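Local coordinates for 2-(3-amino-3-carboxypropyl)histidine synthase (PDB 3LZD), which catalyses the first step of diphthamide biosynthesis, moving a 3-amino-3-carboxypropyl group from S-adenosylmethionine to a histidine of elongation factor 2 with the help of a [4Fe-4S] cluster, at residues L141-G146 with Y238-S243; S136-L141 with K171-S176. One frame throughout, in Å; residues are numbered along the deposited sequence.

Helix 138-143 serves both contacts, and Leu141 belongs to both, yet the two differ in chemistry. Interaction 2 joins this helix to helix 167-176 by apolar groups alone, with Leu141 and Leu174 buried and Val138 and Phe173 partly exposed. Interaction 1, centred about 10 Å away, is the more exposed: three of its four touching residues are open to solvent, and a buried asparagine in the junction that follows this helix binds a backbone carbonyl of the turn before strand 242-244. The two contacts also meet directly, CG of Lys240 packing on CB of Ala140 at 3.8 Å. Both lie away from the iron-sulphur cluster.

Interaction 1 of 2, residues L141-G146 with Y238-S243; sequences LKENIG and YTKAFS
Asn144 meets Lys240 and Phe242 through an amide set by two torsions: CG stands beside the backbone N and anti to the carbonyl carbon (chi1 -66°), and the second torsion turns ND2 to the backbone O of Lys240 and OD1 to the ring of Phe242. On the other side of the contact, Phe242 holds its CG between its own N and carbonyl carbon, which brings CD1 close to that oxygen.

The hydrogen bond from Asn144 ND2 to Lys240 O measures 2.8 Å and is almost straight, with an N-H...O angle of 175°. The acceptor lies practically in the amide plane, whereas the donor sits above the carbonyl plane of Lys240 and not on a lone pair. A water bridges the same two residues, donating to Asn144 OD1 at 2.9 Å and to Lys240 O at 3.0 Å, so the carbonyl receives two donors. ND2 also bonds to Ala140 O, one turn back in the helix; these bonds fix the amide's rotation. Asn144 OD1 comes within 3.2 Å of Phe242 CD1, approaching the ring obliquely, with amide and ring planes 61° apart.

Where both residues are exposed, the bent chain of Glu143 lies roughly perpendicular to the extended one of Lys240, Glu143 OE1 touching Lys240 CD at 3.6 Å. Glu143 OE1 and Lys240 NZ stay 4.3 Å apart, too far for a salt bridge, so any attraction is probably modest. Beside this, Thr239 OG1 accepts from Ala241 N in an ST turn that shapes the backbone ahead of the strand.

The asparagine occupies the junction between helices 138-143 and 145-149 and also packs on Ile235 of strand 231-235. It thereby ties that junction to the turn leading into the antiparallel edge strand 242-244, where Phe242 covers Leu233 and Ile235 and touches Glu147 of helix 145-149.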
ATOM      1  N   LEU A 141      -0.219 -39.182  11.596  1.00 36.71           N
ATOM      2  CA  LEU A 141       0.528 -39.983  10.636  1.00 35.85           C
ATOM      3  C   LEU A 141       0.240 -41.457  10.888  1.00 38.55           C
ATOM      4  O   LEU A 141       0.085 -42.246   9.948  1.00 36.68           O
ATOM      5  CB  LEU A 141       2.037 -39.765  10.774  1.00 36.96           C
ATOM      6  CG  LEU A 141       2.581 -38.372  10.453  1.00 45.68           C
ATOM      7  CD1 LEU A 141       4.084 -38.358  10.668  1.00 31.69           C
ATOM      8  CD2 LEU A 141       2.241 -37.997   9.005  1.00 42.55           C
ATOM      9  N   LYS A 142       0.200 -41.826  12.164  1.00 38.49           N
ATOM     10  CA  LYS A 142      -0.055 -43.203  12.556  1.00 45.24           C
ATOM     11  C   LYS A 142      -1.398 -43.648  11.989  1.00 43.58           C
ATOM     12  O   LYS A 142      -1.516 -44.717  11.404  1.00 42.71           O
ATOM     13  CB  LYS A 142      -0.063 -43.320  14.084  1.00 45.98           C
ATOM     14  N   GLU A 143      -2.391 -42.786  12.152  1.00 46.81           N
ATOM     15  CA  GLU A 143      -3.748 -43.019  11.692  1.00 46.97           C
ATOM     16  C   GLU A 143      -3.823 -43.271  10.185  1.00 48.45           C
ATOM     17  O   GLU A 143      -4.675 -44.038   9.708  1.00 38.92           O
ATOM     18  CB  GLU A 143      -4.591 -41.798  12.058  1.00 52.73           C
ATOM     19  CG  GLU A 143      -6.006 -41.783  11.526  1.00 62.01           C
ATOM     20  CD  GLU A 143      -6.999 -42.276  12.548  1.00 69.53           C
ATOM     21  OE1 GLU A 143      -7.022 -41.722  13.673  1.00 73.00           O
ATOM     22  OE2 GLU A 143      -7.756 -43.217  12.226  1.00 69.06           O
ATOM     23  N   ASN A 144      -2.931 -42.632   9.433  1.00 42.80           N
ATOM     24  CA  ASN A 144      -2.950 -42.775   7.986  1.00 35.52           C
ATOM     25  C   ASN A 144      -1.754 -43.532   7.458  1.00 36.53           C
ATOM     26  O   ASN A 144      -1.380 -43.382   6.290  1.00 39.74           O
ATOM     27  CB  ASN A 144      -3.017 -41.395   7.338  1.00 37.72           C
ATOM     28  CG  ASN A 144      -4.318 -40.676   7.637  1.00 44.71           C
ATOM     29  OD1 ASN A 144      -5.382 -41.086   7.171  1.00 46.52           O
ATOM     30  ND2 ASN A 144      -4.241 -39.595   8.421  1.00 40.89           N
ATOM     31  N   ILE A 145      -1.151 -44.350   8.312  1.00 36.96           N
ATOM     32  CA  ILE A 145       0.027 -45.107   7.906  1.00 44.40           C
ATOM     33  C   ILE A 145      -0.243 -45.944   6.649  1.00 43.58           C
ATOM     34  O   ILE A 145       0.649 -46.147   5.829  1.00 45.82           O
ATOM     35  CB  ILE A 145       0.514 -46.026   9.043  1.00 49.20           C
ATOM     36  CG1 ILE A 145       1.893 -46.598   8.697  1.00 52.08           C
ATOM     37  CG2 ILE A 145      -0.494 -47.141   9.278  1.00 52.23           C
ATOM     38  CD1 ILE A 145       2.999 -45.563   8.691  1.00 50.46           C
ATOM     39  N   GLY A 146      -1.481 -46.404   6.488  1.00 39.67           N
ATOM     40  CA  GLY A 146      -1.809 -47.203   5.321  1.00 41.66           C
ATOM     41  C   GLY A 146      -1.729 -46.421   4.020  1.00 41.99           C
ATOM     42  O   GLY A 146      -1.399 -46.963   2.965  1.00 37.93           O
ATOM     43  N   TYR A 238      -4.565 -31.780  12.532  1.00 33.62           N
ATOM     44  CA  TYR A 238      -5.675 -31.547  13.441  1.00 36.22           C
ATOM     45  C   TYR A 238      -6.842 -32.512  13.237  1.00 36.74           C
ATOM     46  O   TYR A 238      -7.337 -33.102  14.191  1.00 41.06           O
ATOM     47  CB  TYR A 238      -6.188 -30.113  13.305  1.00 34.87           C
ATOM     48  CG  TYR A 238      -5.177 -29.053  13.659  1.00 34.82           C
ATOM     49  CD1 TYR A 238      -4.312 -28.529  12.693  1.00 34.49           C
ATOM     50  CD2 TYR A 238      -5.099 -28.553  14.956  1.00 31.50           C
ATOM     51  CE1 TYR A 238      -3.401 -27.531  13.017  1.00 34.08           C
ATOM     52  CE2 TYR A 238      -4.200 -27.559  15.292  1.00 32.25           C
ATOM     53  CZ  TYR A 238      -3.353 -27.054  14.320  1.00 37.39           C
ATOM     54  OH  TYR A 238      -2.440 -26.088  14.660  1.00 38.42           O
ATOM     55  N   THR A 239      -7.282 -32.663  11.994  1.00 41.48           N
ATOM     56  CA  THR A 239      -8.403 -33.546  11.676  1.00 38.18           C
ATOM     57  C   THR A 239      -7.980 -34.980  11.366  1.00 42.51           C
ATOM     58  O   THR A 239      -8.809 -35.892  11.396  1.00 39.19           O
ATOM     59  CB  THR A 239      -9.155 -33.033  10.461  1.00 36.55           C
ATOM     60  OG1 THR A 239      -8.254 -32.959   9.354  1.00 40.68           O
ATOM     61  CG2 THR A 239      -9.730 -31.656  10.728  1.00 40.86           C
ATOM     62  N   LYS A 240      -6.697 -35.168  11.059  1.00 38.17           N
ATOM     63  CA  LYS A 240      -6.150 -36.471  10.714  1.00 35.87           C
ATOM     64  C   LYS A 240      -6.686 -36.905   9.356  1.00 33.85           C
ATOM     65  O   LYS A 240      -6.544 -38.057   8.963  1.00 33.52           O
ATOM     66  CB  LYS A 240      -6.516 -37.514  11.769  1.00 39.14           C
ATOM     67  CG  LYS A 240      -5.924 -37.245  13.148  1.00 41.78           C
ATOM     68  CD  LYS A 240      -6.444 -38.230  14.180  1.00 45.83           C
ATOM     69  CE  LYS A 240      -5.935 -37.882  15.572  1.00 61.65           C
ATOM     70  NZ  LYS A 240      -6.607 -38.666  16.648  1.00 67.57           N
ATOM     71  N   ALA A 241      -7.315 -35.984   8.644  1.00 32.38           N
ATOM     72  CA  ALA A 241      -7.850 -36.313   7.327  1.00 40.76           C
ATOM     73  C   ALA A 241      -6.713 -36.341   6.321  1.00 41.59           C
ATOM     74  O   ALA A 241      -5.742 -35.587   6.462  1.00 40.50           O
ATOM     75  CB  ALA A 241      -8.880 -35.285   6.905  1.00 36.94           C
ATOM     76  N   PHE A 242      -6.812 -37.212   5.319  1.00 39.42           N
ATOM     77  CA  PHE A 242      -5.771 -37.268   4.300  1.00 37.15           C
ATOM     78  C   PHE A 242      -6.354 -36.866   2.968  1.00 41.06           C
ATOM     79  O   PHE A 242      -7.571 -36.837   2.784  1.00 42.64           O
ATOM     80  CB  PHE A 242      -5.132 -38.674   4.182  1.00 39.97           C
ATOM     81  CG  PHE A 242      -6.061 -39.736   3.636  1.00 40.16           C
ATOM     82  CD1 PHE A 242      -6.989 -40.369   4.464  1.00 41.87           C
ATOM     83  CD2 PHE A 242      -6.021 -40.079   2.291  1.00 38.90           C
ATOM     84  CE1 PHE A 242      -7.865 -41.331   3.954  1.00 41.72           C
ATOM     85  CE2 PHE A 242      -6.892 -41.039   1.765  1.00 47.74           C
ATOM     86  CZ  PHE A 242      -7.816 -41.667   2.595  1.00 42.40           C
ATOM     87  N   SER A 243      -5.477 -36.551   2.028  1.00 42.72           N
ATOM     88  CA  SER A 243      -5.924 -36.173   0.712  1.00 40.94           C
ATOM     89  C   SER A 243      -4.859 -36.476  -0.337  1.00 46.30           C
ATOM     90  O   SER A 243      -3.705 -36.046  -0.198  1.00 42.40           O
ATOM     91  CB  SER A 243      -6.273 -34.684   0.693  1.00 41.90           C
ATOM     92  OG  SER A 243      -6.669 -34.284  -0.606  1.00 51.29           O
TER
HETATM   93  O   HOH W   1      -7.881 -40.731   8.562  1.00 52.20           O

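Interaction 2 of 2, residues S136-L141 with K171-S176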
ATOM      1  N   SER A 136       0.854 -31.863  17.985  1.00 34.41           N
ATOM      2  CA  SER A 136       1.781 -32.966  17.705  1.00 38.25           C
ATOM      3  C   SER A 136       1.277 -33.632  16.426  1.00 37.25           C
ATOM      4  O   SER A 136       0.096 -33.931  16.314  1.00 38.24           O
ATOM      5  CB  SER A 136       1.759 -33.979  18.841  1.00 43.24           C
ATOM      6  OG  SER A 136       2.453 -35.148  18.455  1.00 56.39           O
ATOM      7  N   VAL A 137       2.159 -33.876  15.467  1.00 32.85           N
ATOM      8  CA  VAL A 137       1.711 -34.472  14.211  1.00 40.28           C
ATOM      9  C   VAL A 137       1.735 -36.008  14.113  1.00 38.07           C
ATOM     10  O   VAL A 137       1.094 -36.584  13.234  1.00 38.82           O
ATOM     11  CB  VAL A 137       2.534 -33.916  13.013  1.00 35.95           C
ATOM     12  CG1 VAL A 137       2.635 -32.394  13.112  1.00 33.24           C
ATOM     13  CG2 VAL A 137       3.918 -34.565  12.975  1.00 31.59           C
ATOM     14  N   VAL A 138       2.458 -36.670  15.004  1.00 36.92           N
ATOM     15  CA  VAL A 138       2.566 -38.122  14.929  1.00 44.92           C
ATOM     16  C   VAL A 138       1.253 -38.910  14.902  1.00 41.72           C
ATOM     17  O   VAL A 138       1.066 -39.753  14.031  1.00 43.90           O
ATOM     18  CB  VAL A 138       3.467 -38.657  16.048  1.00 46.93           C
ATOM     19  CG1 VAL A 138       3.604 -40.169  15.924  1.00 45.05           C
ATOM     20  CG2 VAL A 138       4.836 -37.996  15.950  1.00 45.09           C
ATOM     21  N   GLU A 139       0.345 -38.636  15.830  1.00 39.19           N
ATOM     22  CA  GLU A 139      -0.931 -39.353  15.858  1.00 42.48           C
ATOM     23  C   GLU A 139      -1.605 -39.357  14.483  1.00 44.50           C
ATOM     24  O   GLU A 139      -2.100 -40.388  14.033  1.00 45.51           O
ATOM     25  CB  GLU A 139      -1.874 -38.736  16.896  1.00 38.54           C
ATOM     26  N   ALA A 140      -1.592 -38.217  13.802  1.00 40.86           N
ATOM     27  CA  ALA A 140      -2.226 -38.126  12.493  1.00 37.80           C
ATOM     28  C   ALA A 140      -1.515 -38.946  11.422  1.00 38.87           C
ATOM     29  O   ALA A 140      -2.138 -39.358  10.444  1.00 38.37           O
ATOM     30  CB  ALA A 140      -2.345 -36.669  12.061  1.00 32.11           C
ATOM     31  N   LEU A 141      -0.219 -39.182  11.596  1.00 36.71           N
ATOM     32  CA  LEU A 141       0.528 -39.983  10.636  1.00 35.85           C
ATOM     33  C   LEU A 141       0.240 -41.457  10.888  1.00 38.55           C
ATOM     34  O   LEU A 141       0.085 -42.246   9.948  1.00 36.68           O
ATOM     35  CB  LEU A 141       2.037 -39.765  10.774  1.00 36.96           C
ATOM     36  CG  LEU A 141       2.581 -38.372  10.453  1.00 45.68           C
ATOM     37  CD1 LEU A 141       4.084 -38.358  10.668  1.00 31.69           C
ATOM     38  CD2 LEU A 141       2.241 -37.997   9.005  1.00 42.55           C
ATOM     39  N   LYS A 171       9.873 -37.610  11.254  1.00 37.39           N
ATOM     40  CA  LYS A 171      10.923 -38.411  10.646  1.00 38.73           C
ATOM     41  C   LYS A 171      11.205 -39.709  11.415  1.00 41.63           C
ATOM     42  O   LYS A 171      11.218 -40.799  10.821  1.00 40.03           O
ATOM     43  CB  LYS A 171      12.210 -37.600  10.518  1.00 40.71           C
ATOM     44  CG  LYS A 171      13.357 -38.402   9.929  1.00 45.29           C
ATOM     45  CD  LYS A 171      14.520 -37.527   9.511  1.00 47.35           C
ATOM     46  CE  LYS A 171      15.711 -38.390   9.106  1.00 55.17           C
ATOM     47  NZ  LYS A 171      16.807 -37.586   8.511  1.00 58.14           N
ATOM     48  N   GLU A 172      11.430 -39.587  12.722  1.00 37.40           N
ATOM     49  CA  GLU A 172      11.710 -40.735  13.581  1.00 42.45           C
ATOM     50  C   GLU A 172      10.584 -41.762  13.497  1.00 41.21           C
ATOM     51  O   GLU A 172      10.826 -42.967  13.464  1.00 40.90           O
ATOM     52  CB  GLU A 172      11.898 -40.282  15.038  1.00 47.10           C
ATOM     53  CG  GLU A 172      13.269 -39.681  15.335  1.00 55.67           C
ATOM     54  CD  GLU A 172      13.346 -39.003  16.706  1.00 62.67           C
ATOM     55  OE1 GLU A 172      12.631 -39.439  17.633  1.00 69.91           O
ATOM     56  OE2 GLU A 172      14.136 -38.045  16.864  1.00 59.84           O
ATOM     57  N   PHE A 173       9.351 -41.279  13.459  1.00 38.85           N
ATOM     58  CA  PHE A 173       8.217 -42.168  13.371  1.00 34.19           C
ATOM     59  C   PHE A 173       8.203 -42.908  12.035  1.00 37.82           C
ATOM     60  O   PHE A 173       8.152 -44.135  11.997  1.00 41.14           O
ATOM     61  CB  PHE A 173       6.924 -41.389  13.535  1.00 36.47           C
ATOM     62  CG  PHE A 173       5.709 -42.216  13.291  1.00 43.18           C
ATOM     63  CD1 PHE A 173       5.323 -43.186  14.206  1.00 39.16           C
ATOM     64  CD2 PHE A 173       4.988 -42.076  12.110  1.00 41.62           C
ATOM     65  CE1 PHE A 173       4.236 -44.007  13.946  1.00 39.11           C
ATOM     66  CE2 PHE A 173       3.898 -42.893  11.839  1.00 42.00           C
ATOM     67  CZ  PHE A 173       3.522 -43.860  12.759  1.00 47.55           C
ATOM     68  N   LEU A 174       8.257 -42.168  10.932  1.00 37.79           N
ATOM     69  CA  LEU A 174       8.241 -42.811   9.624  1.00 38.13           C
ATOM     70  C   LEU A 174       9.417 -43.776   9.447  1.00 44.25           C
ATOM     71  O   LEU A 174       9.284 -44.819   8.792  1.00 34.54           O
ATOM     72  CB  LEU A 174       8.212 -41.751   8.532  1.00 35.93           C
ATOM     73  CG  LEU A 174       6.924 -40.929   8.717  1.00 45.88           C
ATOM     74  CD1 LEU A 174       7.058 -39.558   8.069  1.00 37.19           C
ATOM     75  CD2 LEU A 174       5.736 -41.705   8.151  1.00 38.75           C
ATOM     76  N   GLU A 175      10.563 -43.444  10.034  1.00 45.39           N
ATOM     77  CA  GLU A 175      11.714 -44.334   9.933  1.00 47.04           C
ATOM     78  C   GLU A 175      11.478 -45.565  10.796  1.00 46.01           C
ATOM     79  O   GLU A 175      11.812 -46.683  10.392  1.00 38.38           O
ATOM     80  CB  GLU A 175      12.995 -43.627  10.359  1.00 40.76           C
ATOM     81  CG  GLU A 175      13.586 -42.779   9.244  1.00 48.93           C
ATOM     82  CD  GLU A 175      14.777 -41.960   9.695  1.00 50.65           C
ATOM     83  OE1 GLU A 175      15.547 -41.517   8.818  1.00 48.16           O
ATOM     84  OE2 GLU A 175      14.933 -41.754  10.922  1.00 54.01           O
ATOM     85  N   SER A 176      10.889 -45.362  11.974  1.00 42.67           N
ATOM     86  CA  SER A 176      10.606 -46.483  12.852  1.00 46.95           C
ATOM     87  C   SER A 176       9.524 -47.374  12.227  1.00 49.79           C
ATOM     88  O   SER A 176       9.262 -48.474  12.710  1.00 53.75           O
ATOM     89  CB  SER A 176      10.136 -46.000  14.223  1.00 39.48           C
ATOM     90  OG  SER A 176       8.741 -45.770  14.219  1.00 47.79           O
TER
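Phe173 reaches from helix 167-176 onto Val138 and Leu141, and its first torsion explains how: CG is anti to the backbone N (chi1 173°), carrying the ring across to helix 138-143. Val138 answers with CG1, its branch anti to its own N (chi1 -178°). This methyl, Val138 CG1, lies over one face of the ring, 4.2 Å from the centroid of Phe173 and 25° off the ring normal, which qualifies as a CH-pi contact.

Leu141 approaches the same ring obliquely. Its CB comes to 3.8 Å from Phe173 CE2, the two side chains lying alongside and pointing opposite ways. Beyond CB the leucine is drawn out to CD1, which touches Phe173 CD2 and, at 4.1 Å, CD1 of Leu174. The two leucines are roughly perpendicular, and the tip of Leu174 reaches in toward its partner.

Replacing Phe173 by an alanine is likely to open a gap between the helices, leaving Val138 CG1 without the ring face beneath it and Leu141 CB without its aromatic neighbour.

At the backbone of Phe173, Ser176 OG donates to Phe173 O at 2.8 Å, in the carbonyl plane and on a lone pair, a bond within the same helix, from three residues on. Leu141 and Leu174 both continue onto Leu212 of strand 210-214, which places their meeting point between helices and sheet. Such apolar layering is characteristic of an alpha/beta domain in which helices pack on a mainly parallel sheet, here the one built on strands 180-182, 154-159, 210-214, 231-235 and 242-244.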